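Long-range contact in A rubisco-like protein (Burkholderia fungorum, PDB 3NWR), which is a rubisco-like protein of the rubisco large-chain family and probably works as a lyase: residues Leu208-Arg220 and Arg245-Cys257. Sequence-based numbering, arbitrary orientation.
Sequences LAERVRAVMSEVR and RHAELVEREGGSC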
loop_
_atom_site.group_PDB
_atom_site.type_symbol
_atom_site.label_atom_id
_atom_site.label_comp_id
_atom_site.label_asym_id
_atom_site.label_seq_id
_atom_site.Cartn_x
_atom_site.Cartn_y
_atom_site.Cartn_z
ATOM N N LEU A 208 -3.416 15.989 -18.065
ATOM C CA LEU A 208 -3.668 16.798 -16.890
ATOM C C LEU A 208 -3.605 18.289 -17.199
ATOM O O LEU A 208 -4.527 19.040 -16.862
ATOM C CB LEU A 208 -2.670 16.419 -15.804
ATOM C CG LEU A 208 -2.835 16.963 -14.387
ATOM C CD1 LEU A 208 -2.403 18.422 -14.306
ATOM C CD2 LEU A 208 -4.258 16.759 -13.894
ATOM N N ALA A 209 -2.532 18.723 -17.854
ATOM C CA ALA A 209 -2.350 20.143 -18.129
ATOM C C ALA A 209 -3.515 20.730 -18.932
ATOM O O ALA A 209 -4.117 21.723 -18.519
ATOM C CB ALA A 209 -1.027 20.389 -18.832
ATOM N N GLU A 210 -3.843 20.104 -20.060
ATOM C CA GLU A 210 -4.949 20.569 -20.895
ATOM C C GLU A 210 -6.282 20.499 -20.158
ATOM O O GLU A 210 -7.111 21.394 -20.275
ATOM C CB GLU A 210 -5.063 19.728 -22.166
ATOM C CG GLU A 210 -3.852 19.753 -23.073
ATOM C CD GLU A 210 -4.040 18.852 -24.280
ATOM O OE1 GLU A 210 -5.202 18.660 -24.708
ATOM O OE2 GLU A 210 -3.029 18.336 -24.801
ATOM N N ARG A 211 -6.488 19.419 -19.413
ATOM C CA ARG A 211 -7.747 19.226 -18.717
ATOM C C ARG A 211 -7.960 20.296 -17.645
ATOM O O ARG A 211 -9.051 20.856 -17.534
ATOM C CB ARG A 211 -7.808 17.818 -18.111
ATOM C CG ARG A 211 -9.187 17.422 -17.610
ATOM C CD ARG A 211 -9.257 15.948 -17.240
ATOM N NE ARG A 211 -8.704 15.660 -15.918
ATOM C CZ ARG A 211 -7.520 15.094 -15.699
ATOM N NH1 ARG A 211 -6.720 14.780 -16.716
ATOM N NH2 ARG A 211 -7.122 14.861 -14.452
ATOM N N VAL A 212 -6.921 20.582 -16.864
ATOM C CA VAL A 212 -7.029 21.599 -15.819
ATOM C C VAL A 212 -7.340 22.964 -16.421
ATOM O O VAL A 212 -8.231 23.665 -15.948
ATOM C CB VAL A 212 -5.751 21.689 -14.957
ATOM C CG1 VAL A 212 -5.805 22.907 -14.041
ATOM C CG2 VAL A 212 -5.570 20.409 -14.132
ATOM N N ARG A 213 -6.598 23.337 -17.461
ATOM C CA ARG A 213 -6.837 24.625 -18.109
ATOM C C ARG A 213 -8.251 24.754 -18.687
ATOM O O ARG A 213 -8.927 25.764 -18.471
ATOM C CB ARG A 213 -5.781 24.890 -19.185
ATOM C CG ARG A 213 -4.373 25.015 -18.652
ATOM C CD ARG A 213 -3.410 25.332 -19.788
ATOM N NE ARG A 213 -2.111 25.758 -19.284
ATOM C CZ ARG A 213 -1.043 24.972 -19.220
ATOM N NH1 ARG A 213 -1.122 23.720 -19.635
ATOM N NH2 ARG A 213 0.104 25.440 -18.746
ATOM N N ALA A 214 -8.713 23.735 -19.406
ATOM C CA ALA A 214 -10.040 23.804 -20.019
ATOM C C ALA A 214 -11.143 23.809 -18.973
ATOM O O ALA A 214 -12.070 24.612 -19.035
ATOM C CB ALA A 214 -10.251 22.658 -20.992
ATOM N N VAL A 215 -11.042 22.905 -18.007
ATOM C CA VAL A 215 -12.053 22.821 -16.961
ATOM C C VAL A 215 -12.133 24.087 -16.109
ATOM O O VAL A 215 -13.226 24.582 -15.823
ATOM C CB VAL A 215 -11.832 21.580 -16.061
ATOM C CG1 VAL A 215 -12.717 21.638 -14.828
ATOM C CG2 VAL A 215 -12.091 20.302 -16.849
ATOM N N MET A 216 -10.987 24.617 -15.697
ATOM C CA MET A 216 -11.012 25.796 -14.842
ATOM C C MET A 216 -11.568 27.022 -15.565
ATOM O O MET A 216 -12.170 27.889 -14.939
ATOM C CB MET A 216 -9.639 26.092 -14.232
ATOM C CG MET A 216 -9.246 25.146 -13.088
ATOM S SD MET A 216 -10.536 24.961 -11.834
ATOM C CE MET A 216 -10.814 26.689 -11.404
ATOM N N SER A 217 -11.373 27.092 -16.877
ATOM C CA SER A 217 -11.984 28.176 -17.643
ATOM C C SER A 217 -13.492 28.197 -17.442
ATOM O O SER A 217 -14.082 29.250 -17.193
ATOM C CB SER A 217 -11.665 28.052 -19.129
ATOM O OG SER A 217 -12.228 29.144 -19.834
ATOM N N GLU A 218 -14.111 27.025 -17.553
ATOM C CA GLU A 218 -15.547 26.898 -17.344
ATOM C C GLU A 218 -15.939 27.171 -15.899
ATOM O O GLU A 218 -16.924 27.852 -15.639
ATOM C CB GLU A 218 -16.039 25.514 -17.778
ATOM C CG GLU A 218 -15.958 25.277 -19.279
ATOM C CD GLU A 218 -17.023 26.038 -20.051
ATOM O OE1 GLU A 218 -17.886 26.687 -19.422
ATOM O OE2 GLU A 218 -16.995 25.976 -21.295
ATOM N N VAL A 219 -15.162 26.653 -14.954
ATOM C CA VAL A 219 -15.481 26.813 -13.545
ATOM C C VAL A 219 -15.412 28.281 -13.125
ATOM O O VAL A 219 -16.283 28.768 -12.408
ATOM C CB VAL A 219 -14.565 25.932 -12.671
ATOM C CG1 VAL A 219 -14.802 26.191 -11.196
ATOM C CG2 VAL A 219 -14.800 24.463 -13.008
ATOM N N ARG A 220 -14.378 28.982 -13.587
ATOM C CA ARG A 220 -14.220 30.407 -13.290
ATOM C C ARG A 220 -15.379 31.211 -13.872
ATOM O O ARG A 220 -15.965 32.058 -13.197
ATOM C CB ARG A 220 -12.878 30.936 -13.826
ATOM C CG ARG A 220 -11.634 30.372 -13.111
ATOM C CD ARG A 220 -10.317 31.061 -13.544
ATOM N NE ARG A 220 -10.114 31.054 -14.993
ATOM C CZ ARG A 220 -9.327 30.207 -15.658
ATOM N NH1 ARG A 220 -8.625 29.279 -15.017
ATOM N NH2 ARG A 220 -9.223 30.302 -16.979
ATOM N N ARG A 245 4.339 19.626 -9.783
ATOM C CA ARG A 245 4.105 20.472 -10.955
ATOM C C ARG A 245 2.611 20.574 -11.249
ATOM O O ARG A 245 2.110 21.656 -11.558
ATOM C CB ARG A 245 4.864 19.953 -12.180
ATOM C CG ARG A 245 6.375 20.091 -12.049
ATOM C CD ARG A 245 7.102 19.783 -13.355
ATOM N NE ARG A 245 6.905 18.413 -13.826
ATOM C CZ ARG A 245 7.676 17.376 -13.496
ATOM N NH1 ARG A 245 8.708 17.533 -12.673
ATOM N NH2 ARG A 245 7.414 16.174 -13.992
ATOM N N HIS A 246 1.899 19.452 -11.164
ATOM C CA HIS A 246 0.461 19.463 -11.416
ATOM C C HIS A 246 -0.264 20.349 -10.405
ATOM O O HIS A 246 -1.176 21.085 -10.761
ATOM C CB HIS A 246 -0.148 18.059 -11.325
ATOM C CG HIS A 246 0.431 17.056 -12.275
ATOM N ND1 HIS A 246 1.008 17.396 -13.484
ATOM C CD2 HIS A 246 0.487 15.705 -12.197
ATOM C CE1 HIS A 246 1.409 16.296 -14.098
ATOM N NE2 HIS A 246 1.102 15.256 -13.340
ATOM N N ALA A 247 0.131 20.257 -9.142
ATOM C CA ALA A 247 -0.523 21.037 -8.097
ATOM C C ALA A 247 -0.276 22.534 -8.290
ATOM O O ALA A 247 -1.178 23.355 -8.062
ATOM C CB ALA A 247 -0.056 20.571 -6.710
ATOM N N GLU A 248 0.933 22.888 -8.714
ATOM C CA GLU A 248 1.250 24.283 -9.015
ATOM C C GLU A 248 0.354 24.799 -10.135
ATOM O O GLU A 248 -0.165 25.915 -10.061
ATOM C CB GLU A 248 2.716 24.435 -9.419
ATOM C CG GLU A 248 3.711 24.193 -8.305
ATOM C CD GLU A 248 5.139 24.361 -8.792
ATOM O OE1 GLU A 248 5.348 25.156 -9.737
ATOM O OE2 GLU A 248 6.042 23.702 -8.237
ATOM N N LEU A 249 0.159 23.989 -11.169
ATOM C CA LEU A 249 -0.713 24.384 -12.279
ATOM C C LEU A 249 -2.158 24.573 -11.819
ATOM O O LEU A 249 -2.808 25.553 -12.172
ATOM C CB LEU A 249 -0.664 23.363 -13.420
ATOM C CG LEU A 249 -1.661 23.644 -14.548
ATOM C CD1 LEU A 249 -1.299 24.951 -15.273
ATOM C CD2 LEU A 249 -1.738 22.485 -15.525
ATOM N N VAL A 250 -2.669 23.629 -11.027
ATOM C CA VAL A 250 -4.035 23.749 -10.535
ATOM C C VAL A 250 -4.195 25.066 -9.784
ATOM O O VAL A 250 -5.181 25.782 -9.983
ATOM C CB VAL A 250 -4.451 22.536 -9.659
ATOM C CG1 VAL A 250 -5.810 22.780 -8.993
ATOM C CG2 VAL A 250 -4.521 21.275 -10.511
ATOM N N GLU A 251 -3.225 25.402 -8.941
ATOM C CA GLU A 251 -3.294 26.658 -8.196
ATOM C C GLU A 251 -3.253 27.870 -9.125
ATOM O O GLU A 251 -4.039 28.815 -8.964
ATOM C CB GLU A 251 -2.182 26.751 -7.148
ATOM C CG GLU A 251 -2.207 28.046 -6.355
ATOM C CD GLU A 251 -1.156 28.098 -5.269
ATOM O OE1 GLU A 251 -0.383 27.122 -5.117
ATOM O OE2 GLU A 251 -1.100 29.125 -4.556
ATOM N N ARG A 252 -2.343 27.844 -10.094
ATOM C CA ARG A 252 -2.212 28.966 -11.024
ATOM C C ARG A 252 -3.492 29.208 -11.812
ATOM O O ARG A 252 -3.833 30.351 -12.147
ATOM C CB ARG A 252 -1.045 28.727 -11.983
ATOM C CG ARG A 252 0.313 29.018 -11.379
ATOM C CD ARG A 252 1.377 29.166 -12.466
ATOM N NE ARG A 252 1.458 27.986 -13.324
ATOM C CZ ARG A 252 2.177 26.903 -13.038
ATOM N NH1 ARG A 252 2.878 26.849 -11.913
ATOM N NH2 ARG A 252 2.198 25.879 -13.876
ATOM N N GLU A 253 -4.209 28.129 -12.104
ATOM C CA GLU A 253 -5.441 28.197 -12.877
ATOM C C GLU A 253 -6.668 28.496 -12.012
ATOM O O GLU A 253 -7.792 28.457 -12.497
ATOM C CB GLU A 253 -5.626 26.910 -13.677
ATOM C CG GLU A 253 -4.594 26.747 -14.778
ATOM C CD GLU A 253 -4.815 27.722 -15.924
ATOM O OE1 GLU A 253 -5.986 28.019 -16.228
ATOM O OE2 GLU A 253 -3.820 28.181 -16.519
ATOM N N GLY A 254 -6.436 28.816 -10.739
ATOM C CA GLY A 254 -7.515 29.219 -9.849
ATOM C C GLY A 254 -8.251 28.094 -9.149
ATOM O O GLY A 254 -9.336 28.296 -8.593
ATOM N N GLY A 255 -7.668 26.900 -9.176
ATOM C CA GLY A 255 -8.281 25.757 -8.516
ATOM C C GLY A 255 -8.166 25.834 -7.008
ATOM O O GLY A 255 -7.479 26.696 -6.464
ATOM N N SER A 256 -8.847 24.923 -6.324
ATOM C CA SER A 256 -8.840 24.917 -4.869
ATOM C C SER A 256 -8.528 23.552 -4.280
ATOM O O SER A 256 -8.379 23.421 -3.068
ATOM C CB SER A 256 -10.202 25.374 -4.339
ATOM O OG SER A 256 -11.233 24.507 -4.801
ATOM N N CYS A 257 -8.414 22.545 -5.138
ATOM C CA CYS A 257 -8.352 21.175 -4.651
ATOM C C CYS A 257 -7.588 20.273 -5.618
ATOM O O CYS A 257 -7.733 20.402 -6.837
ATOM C CB CYS A 257 -9.785 20.651 -4.462
ATOM S SG CYS A 257 -9.909 18.949 -3.830
HETATM O O HOH W 1 -7.797 28.203 -18.186
#
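Two groups of Glu253 grip Arg220 NH1: the backbone O at 2.8 Å, lying in the guanidinium plane, and the carboxylate OE1, whose salt bridge with NH1 is longer at 3.2 Å and meets OE1 on its anti side but 32° out of the carboxylate plane. A water completes the knot, accepting from Arg220 NH2 and donating to Glu253 OE1 and Arg213 O. Glu253 gets there by a bend at chi2 (-71°), which lays its carboxylate alongside Arg213. Next to this pair, Met216 CB packs 3.5 Å from Glu253 O, and its methyl CE reaches Gly254 O, beside the Schellman turn in which Gly254, at positive phi, ends helix 240-252. Toward the N-terminal ends of both segments, Leu249 enters as a knob among Leu208, Ala209, Val212 and Arg213; its CD2 lies 3.6 Å from Ala209 CA, while CD1 sits over one face of the Arg213 guanidinium. Val212 CG2 meets Val250 CG2 at 3.9 Å, and Leu208 CG makes a CH-pi contact over the His246 ring, whose NE2 is hydrogen-bonded to Asp238. Segments 208-220 and 245-252 run nearly parallel, at 19°; their helices are successive outer helices of the TIM barrel, with Phe234 of the intervening strand touching Val212 and Met216. Arg220 thus ties one helix to the other's carboxyl end, where the helix dipole would probably reinforce its hold.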